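Local structure of outer membrane protein SusF (Bacteroides thetaiotaomicron, 4FE9) at residues Ile186-Phe192 with Ala232-Asp238; Gly221-Trp227 with Tyr250-Val254. The protein binds starch at the bacterial cell surface through its carbohydrate-binding modules, ahead of starch transport into the periplasm for degradation. All coordinates share one frame. Residue numbers count along the deposited sequence, not the author numbering.

Both contacts are antiparallel strand pairings at opposite ends of one sheet in carbohydrate-binding module 1: strand 233-234 is an outermost strand in contact 1, strand 222-224 in contact 2. These two edge strands follow each other in the chain. Each contact is partly buried, with similar covered area (632 and 645 Å²), yet the chemistry differs. Contact 1 relies on backbone, Thr and Asn hydrogen bonds and reaches a bound glucose; contact 2 carries a salt bridge, a cation-pi pair and an aromatic T-shaped pair, away from the sugar. Their apolar faces meet inside the module, with Ile233 CG2 3.5 Å from Phe252 CE2 and Phe192 CZ 3.8 Å from Val254 CG2.

Contact 1 (Ile186-Phe192 with Ala232-Asp238); sequences IESTSNF and AINTALD. With GLC (alpha-D-glucopyranose), chain B; EDO (1,2-ethanediol), chain M.
A threonine side chain takes over from the backbone as this antiparallel ladder ends: Ser190 N donates to Thr235 OG1 (2.9 Å), while Thr235 N donates to Ser190 O (2.8 Å). With chi1 p, Thr235 OG1 also donates to Leu237 O (2.7 Å). The regular ladder comprises Phe192-Ile233, a hydrogen-bonded pair (Phe192 N to Ile233 O 2.7 Å, Ile233 N to Phe192 O 2.8 Å), and Asn191-Asn234, a non-hydrogen-bonded pair with CA atoms 4.3 Å apart. On the latter's face, Asn234 ND2 donates to Asn191 OD1 (2.9 Å). Asn234 OD1 accepts from Ala236 N (2.7 Å), an Asx turn continued by Ala236 at phi/psi 64/-22. On the inner face, Phe192 (chi1 p) receives Ile233 CB over its ring, 4.0 Å from the centroid, a CH-pi contact. Beyond the ladder, Ile186 CG1 packs 3.8 Å from Asp238 CB, and water bridges Thr189 OG1 and Asn234 ND2 (3.0 Å each). Asn191 ND2 donates to glucose O6 (3.0 Å); Asp158 and Asp216 also bind this sugar. With its OD1 held by Asn234, Asn191 presents its amide NH2 as donor, consistent with the edge pairing helping to orient this part of the glucose-binding site.

Contact 2 (Gly221-Trp227 with Tyr250-Val254); sequences GDNFVSW and YRFTV. With EDO (1,2-ethanediol), chain E.
Asp222 OD1 and Arg251 NH1 form a salt bridge of 2.6 Å, reached by Asp222 with chi1 t and by an Arg251 side chain whose chi1 (-94°) and chi2 (-147°) lie between wells. The same guanidinium sits over the Phe224 ring (chi1 m), its CZ 4.3 Å from the centroid and 8° off the normal, a cation-pi contact. Four backbone hydrogen bonds join the two segments: Val254 N to Gly221 O 3.0 Å, Asn223 N to Phe252 O 3.2 Å, Phe252 N to Asn223 O 3.0 Å and Val225 N to Tyr250 O 3.0 Å. Asn223-Phe252 is thus the hydrogen-bonded pair, set between the non-hydrogen-bonded pairs Asp222-Thr253 and Phe224-Arg251 (CA-CA 4.3 Å in both). The Phe224 and Arg251 side chains diverge at CB; the far end of Arg251 comes back over the ring. Strand axes of 222-224 and 251-254 approach to 4.8 Å at 160°, antiparallel. Gly221 enters with phi/psi 77/0. Tyr250, at 50/64, is the first residue of a G1 beta bulge with Arg251, the two facing Asp246 of the neighbouring strand.

Asn223 turns its ND2 to Asp218. On its face, Phe252 (chi1 p) brings CE1 to 3.6 Å from Asn223 CB. Farther along, Trp227 (chi1 p) points an edge at the face of Tyr250 (chi1 m), the centroid of the Trp227 six-membered ring 5.3 Å from that of the Tyr250 ring and planes at 74°, a T-shaped pair. Outside the pairing, Arg106 makes a cation-pi contact with Trp227, and Phe224 touches helix 92-102, so this sheet edge meets the N-terminal part of the protein. Arg251 thus pairs with Asp222 and covers the Phe224 ring, while Val225 CG2 and Phe252 CD1 make apolar contact at 4.0 Å.

Contact 1 (Ile186-Phe192 with Ala232-Asp238)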
ATOM      1  N   ILE A 186      11.649 -17.519  -6.459  1.00 15.90           N
ATOM      2  CA  ILE A 186      12.276 -17.975  -7.701  1.00 15.12           C
ATOM      3  C   ILE A 186      13.786 -17.759  -7.708  1.00 16.19           C
ATOM      4  O   ILE A 186      14.269 -16.750  -7.192  1.00 16.23           O
ATOM      5  CB  ILE A 186      11.651 -17.280  -8.967  1.00 15.46           C
ATOM      6  CG1 ILE A 186      12.022 -15.794  -9.016  1.00 12.03           C
ATOM      7  CG2 ILE A 186      10.094 -17.464  -8.985  1.00 14.10           C
ATOM      8  CD1 ILE A 186      11.104 -14.989  -9.916  1.00 15.73           C
ATOM      9  N   GLU A 187      14.493 -18.598  -8.475  1.00 17.01           N
ATOM     10  CA  GLU A 187      15.971 -18.585  -8.518  1.00 19.17           C
ATOM     11  C   GLU A 187      16.538 -17.520  -9.418  1.00 18.55           C
ATOM     12  O   GLU A 187      17.670 -17.136  -9.259  1.00 19.31           O
ATOM     13  CB  GLU A 187      16.518 -19.958  -8.958  1.00 19.01           C
ATOM     14  CG  GLU A 187      15.795 -21.133  -8.293  1.00 24.31           C
ATOM     15  CD  GLU A 187      16.736 -22.294  -7.931  1.00 36.65           C
ATOM     16  OE1 GLU A 187      17.595 -22.673  -8.781  1.00 42.03           O
ATOM     17  OE2 GLU A 187      16.569 -22.863  -6.827  1.00 31.07           O
ATOM     18  N   SER A 188      15.793 -17.134 -10.445  1.00 18.09           N
ATOM     19  CA  SER A 188      16.207 -16.008 -11.315  1.00 17.71           C
ATOM     20  C   SER A 188      14.962 -15.314 -11.812  1.00 16.99           C
ATOM     21  O   SER A 188      13.870 -15.818 -11.620  1.00 17.25           O
ATOM     22  CB  SER A 188      17.000 -16.538 -12.513  1.00 18.02           C
ATOM     23  OG  SER A 188      16.278 -17.589 -13.151  1.00 18.32           O
ATOM     24  N   THR A 189      15.114 -14.172 -12.471  1.00 16.68           N
ATOM     25  CA  THR A 189      13.930 -13.469 -13.008  1.00 16.74           C
ATOM     26  C   THR A 189      13.190 -14.371 -13.996  1.00 16.48           C
ATOM     27  O   THR A 189      13.768 -15.318 -14.568  1.00 16.03           O
ATOM     28  CB  THR A 189      14.303 -12.171 -13.689  1.00 15.84           C
ATOM     29  OG1 THR A 189      15.278 -12.455 -14.709  1.00 20.46           O
ATOM     30  CG2 THR A 189      14.909 -11.175 -12.655  1.00 15.68           C
ATOM     31  N   SER A 190      11.895 -14.149 -14.140  1.00 15.05           N
ATOM     32  CA  SER A 190      11.122 -15.051 -14.922  1.00 13.95           C
ATOM     33  C   SER A 190      10.113 -14.299 -15.773  1.00 12.80           C
ATOM     34  O   SER A 190       9.542 -13.312 -15.328  1.00 11.39           O
ATOM     35  CB  SER A 190      10.425 -16.062 -14.018  1.00 13.59           C
ATOM     36  OG  SER A 190       9.579 -16.900 -14.772  1.00 13.51           O
ATOM     37  N   ASN A 191       9.993 -14.711 -17.028  1.00 11.49           N
ATOM     38  CA  ASN A 191       8.818 -14.378 -17.832  1.00 10.89           C
ATOM     39  C   ASN A 191       7.626 -15.204 -17.393  1.00 10.64           C
ATOM     40  O   ASN A 191       7.782 -16.366 -16.979  1.00  9.94           O
ATOM     41  CB  ASN A 191       9.107 -14.628 -19.304  1.00 10.25           C
ATOM     42  CG  ASN A 191      10.117 -13.644 -19.857  1.00 12.97           C
ATOM     43  OD1 ASN A 191      10.131 -12.488 -19.460  1.00 10.55           O
ATOM     44  ND2 ASN A 191      11.056 -14.139 -20.649  1.00 10.36           N
ATOM     45  N   PHE A 192       6.441 -14.602 -17.426  1.00  8.88           N
ATOM     46  CA  PHE A 192       5.231 -15.355 -17.164  1.00  9.26           C
ATOM     47  C   PHE A 192       4.010 -14.758 -17.858  1.00  8.57           C
ATOM     48  O   PHE A 192       3.999 -13.570 -18.222  1.00  8.83           O
ATOM     49  CB  PHE A 192       4.990 -15.463 -15.666  1.00  8.68           C
ATOM     50  CG  PHE A 192       4.668 -14.145 -14.996  1.00  7.64           C
ATOM     51  CD1 PHE A 192       3.340 -13.788 -14.742  1.00  5.96           C
ATOM     52  CD2 PHE A 192       5.673 -13.296 -14.584  1.00  5.22           C
ATOM     53  CE1 PHE A 192       3.034 -12.591 -14.136  1.00  6.33           C
ATOM     54  CE2 PHE A 192       5.372 -12.090 -13.935  1.00  7.47           C
ATOM     55  CZ  PHE A 192       4.033 -11.762 -13.689  1.00 10.08           C
ATOM     56  N   ALA A 232       4.654 -11.794 -22.657  1.00 11.95           N
ATOM     57  CA  ALA A 232       5.000 -12.229 -21.314  1.00 10.82           C
ATOM     58  C   ALA A 232       5.448 -11.071 -20.422  1.00 11.16           C
ATOM     59  O   ALA A 232       6.068 -10.091 -20.885  1.00 11.14           O
ATOM     60  CB  ALA A 232       6.063 -13.331 -21.368  1.00  9.69           C
ATOM     61  N   ILE A 233       5.012 -11.108 -19.170  1.00 10.69           N
ATOM     62  CA  ILE A 233       5.483 -10.170 -18.197  1.00  9.45           C
ATOM     63  C   ILE A 233       6.774 -10.707 -17.598  1.00 11.38           C
ATOM     64  O   ILE A 233       6.892 -11.928 -17.308  1.00 10.14           O
ATOM     65  CB  ILE A 233       4.460  -9.972 -17.085  1.00 10.29           C
ATOM     66  CG1 ILE A 233       3.088  -9.500 -17.657  1.00  9.87           C
ATOM     67  CG2 ILE A 233       5.008  -9.037 -16.013  1.00  8.43           C
ATOM     68  CD1 ILE A 233       1.922  -9.662 -16.692  1.00  7.98           C
ATOM     69  N   ASN A 234       7.734  -9.818 -17.356  1.00 11.19           N
ATOM     70  CA  ASN A 234       8.928 -10.229 -16.641  1.00 12.22           C
ATOM     71  C   ASN A 234       8.898  -9.828 -15.158  1.00 11.96           C
ATOM     72  O   ASN A 234       8.527  -8.721 -14.823  1.00 12.76           O
ATOM     73  CB  ASN A 234      10.202  -9.694 -17.333  1.00 13.09           C
ATOM     74  CG  ASN A 234      11.450 -10.318 -16.778  1.00 11.55           C
ATOM     75  OD1 ASN A 234      11.925  -9.886 -15.749  1.00 11.36           O
ATOM     76  ND2 ASN A 234      11.737 -11.520 -17.233  1.00 16.12           N
ATOM     77  N   THR A 235       9.304 -10.730 -14.267  1.00 10.96           N
ATOM     78  CA  THR A 235       9.271 -10.400 -12.831  1.00 11.69           C
ATOM     79  C   THR A 235      10.188  -9.245 -12.469  1.00 13.42           C
ATOM     80  O   THR A 235       9.952  -8.568 -11.483  1.00 13.41           O
ATOM     81  CB  THR A 235       9.597 -11.607 -11.922  1.00 11.32           C
ATOM     82  OG1 THR A 235      10.897 -12.129 -12.260  1.00 11.08           O
ATOM     83  CG2 THR A 235       8.605 -12.653 -12.131  1.00 11.50           C
ATOM     84  N   ALA A 236      11.258  -9.045 -13.248  1.00 14.95           N
ATOM     85  CA  ALA A 236      12.281  -8.016 -12.924  1.00 18.16           C
ATOM     86  C   ALA A 236      13.045  -8.282 -11.614  1.00 19.46           C
ATOM     87  O   ALA A 236      14.229  -7.936 -11.497  1.00 22.32           O
ATOM     88  CB  ALA A 236      11.682  -6.596 -12.923  1.00 17.86           C
ATOM     89  N   LEU A 237      12.452  -9.075 -10.739  1.00 19.54           N
ATOM     90  CA  LEU A 237      13.085  -9.443  -9.494  1.00 19.83           C
ATOM     91  C   LEU A 237      13.258 -10.935  -9.430  1.00 19.37           C
ATOM     92  O   LEU A 237      12.629 -11.674 -10.180  1.00 19.60           O
ATOM     93  CB  LEU A 237      12.220  -8.989  -8.313  1.00 19.77           C
ATOM     94  CG  LEU A 237      11.808  -7.515  -8.330  1.00 23.76           C
ATOM     95  CD1 LEU A 237      10.530  -7.317  -7.515  1.00 26.35           C
ATOM     96  CD2 LEU A 237      12.963  -6.612  -7.811  1.00 28.70           C
ATOM     97  N   ASP A 238      13.972 -11.390  -8.413  1.00 18.55           N
ATOM     98  CA  ASP A 238      13.944 -12.767  -8.060  1.00 17.23           C
ATOM     99  C   ASP A 238      13.995 -12.900  -6.557  1.00 17.30           C
ATOM    100  O   ASP A 238      13.794 -11.908  -5.833  1.00 17.66           O
ATOM    101  CB  ASP A 238      15.096 -13.530  -8.746  1.00 18.21           C
ATOM    102  CG  ASP A 238      16.488 -13.014  -8.332  1.00 23.10           C
ATOM    103  OD1 ASP A 238      16.606 -12.374  -7.258  1.00 32.99           O
ATOM    104  OD2 ASP A 238      17.467 -13.315  -9.044  1.00 37.32           O
TER
HETATM  105  C1  GLC B   7       7.813 -16.436 -23.159  1.00 13.81           C
HETATM  106  C2  GLC B   7       8.192 -15.080 -23.675  1.00 16.31           C
HETATM  107  C3  GLC B   7       9.419 -15.163 -24.559  1.00 13.09           C
HETATM  108  C4  GLC B   7      10.528 -15.961 -23.889  1.00 19.10           C
HETATM  109  C5  GLC B   7      10.165 -16.971 -23.076  1.00 18.80           C
HETATM  110  C6  GLC B   7      11.256 -17.760 -22.407  1.00 23.14           C
HETATM  111  O2  GLC B   7       7.090 -14.556 -24.433  1.00 13.67           O
HETATM  112  O3  GLC B   7       9.829 -13.837 -24.866  1.00 14.54           O
HETATM  113  O4  GLC B   7      11.689 -16.295 -24.702  1.00 19.69           O
HETATM  114  O5  GLC B   7       8.877 -16.969 -22.404  1.00 17.87           O
HETATM  115  O6  GLC B   7      11.610 -17.065 -21.210  1.00 20.37           O
HETATM  116  C1  EDO M 518      13.184 -20.124 -11.854  1.00 30.36           C
HETATM  117  O1  EDO M 518      13.153 -20.506 -10.477  1.00 20.15           O
HETATM  118  C2  EDO M 518      12.677 -18.681 -11.975  1.00 35.89           C
HETATM  119  O2  EDO M 518      12.797 -18.203 -13.320  1.00 33.01           O
HETATM  120  O   HOH W   1      13.940 -13.506 -17.154  1.00 17.01           O
HETATM  121  O   HOH W   2      18.014 -13.203 -12.320  1.00 28.64           O

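Contact 2 (Gly221-Trp227 with Tyr250-Val254)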
ATOM      1  N   GLY A 221       7.382  -4.049 -13.694  1.00 16.38           N
ATOM      2  CA  GLY A 221       6.883  -4.489 -12.393  1.00 15.14           C
ATOM      3  C   GLY A 221       5.504  -3.937 -12.027  1.00 15.72           C
ATOM      4  O   GLY A 221       4.998  -4.183 -10.930  1.00 13.56           O
ATOM      5  N   ASP A 222       4.916  -3.143 -12.914  1.00 14.64           N
ATOM      6  CA  ASP A 222       3.704  -2.380 -12.547  1.00 16.02           C
ATOM      7  C   ASP A 222       3.130  -1.747 -13.819  1.00 15.92           C
ATOM      8  O   ASP A 222       3.727  -0.821 -14.376  1.00 15.53           O
ATOM      9  CB  ASP A 222       4.058  -1.299 -11.512  1.00 16.05           C
ATOM     10  CG  ASP A 222       2.843  -0.389 -11.120  1.00 23.83           C
ATOM     11  OD1 ASP A 222       1.668  -0.628 -11.559  1.00 27.84           O
ATOM     12  OD2 ASP A 222       3.066   0.505 -10.279  1.00 36.18           O
ATOM     13  N   ASN A 223       2.120  -2.396 -14.393  1.00 14.07           N
ATOM     14  CA  ASN A 223       1.613  -1.974 -15.686  1.00 13.20           C
ATOM     15  C   ASN A 223       0.221  -2.522 -15.984  1.00 11.47           C
ATOM     16  O   ASN A 223      -0.365  -3.211 -15.166  1.00 10.52           O
ATOM     17  CB  ASN A 223       2.574  -2.389 -16.783  1.00 11.67           C
ATOM     18  CG  ASN A 223       2.606  -1.387 -17.928  1.00 17.47           C
ATOM     19  OD1 ASN A 223       1.678  -0.592 -18.103  1.00 17.44           O
ATOM     20  ND2 ASN A 223       3.663  -1.432 -18.718  1.00 19.52           N
ATOM     21  N   PHE A 224      -0.248  -2.284 -17.200  1.00 10.65           N
ATOM     22  CA  PHE A 224      -1.547  -2.753 -17.630  1.00 10.87           C
ATOM     23  C   PHE A 224      -1.465  -4.188 -18.079  1.00  9.74           C
ATOM     24  O   PHE A 224      -0.477  -4.601 -18.687  1.00 11.21           O
ATOM     25  CB  PHE A 224      -2.069  -1.873 -18.786  1.00 10.17           C
ATOM     26  CG  PHE A 224      -2.589  -0.527 -18.333  1.00 11.70           C
ATOM     27  CD1 PHE A 224      -3.711  -0.445 -17.533  1.00 11.75           C
ATOM     28  CD2 PHE A 224      -1.868   0.645 -18.605  1.00 17.80           C
ATOM     29  CE1 PHE A 224      -4.135   0.788 -17.019  1.00 19.11           C
ATOM     30  CE2 PHE A 224      -2.337   1.896 -18.175  1.00 17.64           C
ATOM     31  CZ  PHE A 224      -3.496   1.972 -17.433  1.00 17.99           C
ATOM     32  N   VAL A 225      -2.564  -4.904 -17.937  1.00  9.98           N
ATOM     33  CA  VAL A 225      -2.702  -6.214 -18.555  1.00  8.51           C
ATOM     34  C   VAL A 225      -3.319  -6.103 -19.919  1.00 10.14           C
ATOM     35  O   VAL A 225      -4.358  -5.481 -20.071  1.00 11.86           O
ATOM     36  CB  VAL A 225      -3.587  -7.113 -17.677  1.00  8.71           C
ATOM     37  CG1 VAL A 225      -3.817  -8.480 -18.357  1.00  8.12           C
ATOM     38  CG2 VAL A 225      -2.958  -7.268 -16.316  1.00  8.43           C
ATOM     39  N   SER A 226      -2.818  -6.891 -20.857  1.00  9.96           N
ATOM     40  CA  SER A 226      -3.352  -6.928 -22.182  1.00 10.17           C
ATOM     41  C   SER A 226      -4.002  -8.293 -22.461  1.00 11.15           C
ATOM     42  O   SER A 226      -3.537  -9.328 -21.945  1.00  9.93           O
ATOM     43  CB  SER A 226      -2.223  -6.694 -23.186  1.00 11.79           C
ATOM     44  OG  SER A 226      -2.642  -7.060 -24.481  1.00 13.33           O
ATOM     45  N   TRP A 227      -5.071  -8.292 -23.250  1.00  9.19           N
ATOM     46  CA  TRP A 227      -5.727  -9.518 -23.643  1.00 12.17           C
ATOM     47  C   TRP A 227      -5.680  -9.715 -25.114  1.00 13.16           C
ATOM     48  O   TRP A 227      -6.419 -10.527 -25.660  1.00 13.51           O
ATOM     49  CB  TRP A 227      -7.194  -9.555 -23.161  1.00 11.29           C
ATOM     50  CG  TRP A 227      -7.999  -8.332 -23.545  1.00 10.58           C
ATOM     51  CD1 TRP A 227      -8.705  -8.137 -24.704  1.00 13.16           C
ATOM     52  CD2 TRP A 227      -8.248  -7.201 -22.729  1.00 11.64           C
ATOM     53  NE1 TRP A 227      -9.363  -6.932 -24.655  1.00 10.98           N
ATOM     54  CE2 TRP A 227      -9.122  -6.352 -23.442  1.00 10.79           C
ATOM     55  CE3 TRP A 227      -7.771  -6.784 -21.474  1.00 11.38           C
ATOM     56  CZ2 TRP A 227      -9.542  -5.148 -22.943  1.00  9.52           C
ATOM     57  CZ3 TRP A 227      -8.210  -5.617 -20.979  1.00  7.82           C
ATOM     58  CH2 TRP A 227      -9.034  -4.756 -21.753  1.00  9.37           C
ATOM     59  N   TYR A 250      -7.690  -4.278 -14.550  1.00 11.21           N
ATOM     60  CA  TYR A 250      -6.693  -4.983 -15.442  1.00 10.75           C
ATOM     61  C   TYR A 250      -5.281  -4.427 -15.352  1.00  9.51           C
ATOM     62  O   TYR A 250      -4.778  -3.805 -16.286  1.00  8.52           O
ATOM     63  CB  TYR A 250      -7.170  -5.054 -16.879  1.00 10.86           C
ATOM     64  CG  TYR A 250      -8.098  -6.188 -17.103  1.00 14.08           C
ATOM     65  CD1 TYR A 250      -9.419  -6.127 -16.639  1.00 14.91           C
ATOM     66  CD2 TYR A 250      -7.610  -7.421 -17.529  1.00 12.91           C
ATOM     67  CE1 TYR A 250     -10.256  -7.261 -16.684  1.00 18.75           C
ATOM     68  CE2 TYR A 250      -8.444  -8.550 -17.595  1.00 19.24           C
ATOM     69  CZ  TYR A 250      -9.731  -8.480 -17.119  1.00 17.19           C
ATOM     70  OH  TYR A 250     -10.550  -9.574 -17.269  1.00 28.14           O
ATOM     71  N   ARG A 251      -4.707  -4.552 -14.183  1.00  8.70           N
ATOM     72  CA  ARG A 251      -3.361  -4.095 -13.936  1.00 10.03           C
ATOM     73  C   ARG A 251      -2.681  -5.211 -13.162  1.00 10.61           C
ATOM     74  O   ARG A 251      -3.360  -5.977 -12.468  1.00  8.76           O
ATOM     75  CB  ARG A 251      -3.387  -2.839 -13.060  1.00  9.14           C
ATOM     76  CG  ARG A 251      -3.371  -1.512 -13.886  1.00 16.74           C
ATOM     77  CD  ARG A 251      -2.612  -0.374 -13.136  1.00 27.46           C
ATOM     78  NE  ARG A 251      -2.065   0.577 -14.088  1.00 38.85           N
ATOM     79  CZ  ARG A 251      -0.779   0.848 -14.227  1.00 36.56           C
ATOM     80  NH1 ARG A 251       0.094   0.405 -13.340  1.00 31.65           N
ATOM     81  NH2 ARG A 251      -0.395   1.720 -15.142  1.00 47.30           N
ATOM     82  N   PHE A 252      -1.338  -5.234 -13.203  1.00  9.60           N
ATOM     83  CA  PHE A 252      -0.565  -6.207 -12.450  1.00  9.35           C
ATOM     84  C   PHE A 252       0.578  -5.489 -11.774  1.00 10.06           C
ATOM     85  O   PHE A 252       1.024  -4.429 -12.249  1.00  8.56           O
ATOM     86  CB  PHE A 252      -0.041  -7.277 -13.383  1.00  9.75           C
ATOM     87  CG  PHE A 252       1.107  -6.818 -14.253  1.00  9.06           C
ATOM     88  CD1 PHE A 252       0.875  -6.380 -15.558  1.00  7.66           C
ATOM     89  CD2 PHE A 252       2.410  -6.778 -13.745  1.00 12.37           C
ATOM     90  CE1 PHE A 252       1.935  -5.921 -16.361  1.00 12.12           C
ATOM     91  CE2 PHE A 252       3.468  -6.308 -14.513  1.00  7.82           C
ATOM     92  CZ  PHE A 252       3.245  -5.888 -15.829  1.00 10.29           C
ATOM     93  N   THR A 253       0.986  -5.976 -10.607  1.00  9.49           N
ATOM     94  CA  THR A 253       2.304  -5.645 -10.072  1.00 11.24           C
ATOM     95  C   THR A 253       3.072  -6.927  -9.745  1.00 11.21           C
ATOM     96  O   THR A 253       2.472  -7.981  -9.509  1.00 11.29           O
ATOM     97  CB  THR A 253       2.203  -4.843  -8.802  1.00 10.52           C
ATOM     98  OG1 THR A 253       1.403  -5.568  -7.874  1.00 13.84           O
ATOM     99  CG2 THR A 253       1.579  -3.428  -9.080  1.00 12.60           C
ATOM    100  N   VAL A 254       4.394  -6.824  -9.758  1.00 10.10           N
ATOM    101  CA  VAL A 254       5.261  -7.822  -9.192  1.00  9.35           C
ATOM    102  C   VAL A 254       6.147  -7.132  -8.181  1.00 10.86           C
ATOM    103  O   VAL A 254       6.890  -6.220  -8.543  1.00 10.76           O
ATOM    104  CB  VAL A 254       6.141  -8.434 -10.261  1.00 10.75           C
ATOM    105  CG1 VAL A 254       7.005  -9.547  -9.653  1.00  8.43           C
ATOM    106  CG2 VAL A 254       5.250  -9.012 -11.424  1.00  6.70           C
TER
HETATM  107  C1  EDO E 510      -2.458  -4.371  -9.669  1.00 29.21           C
HETATM  108  O1  EDO E 510      -2.724  -3.015  -9.331  1.00 25.02           O
HETATM  109  C2  EDO E 510      -2.577  -5.236  -8.430  1.00 29.09           C
HETATM  110  O2  EDO E 510      -1.739  -4.698  -7.408  1.00 37.26           O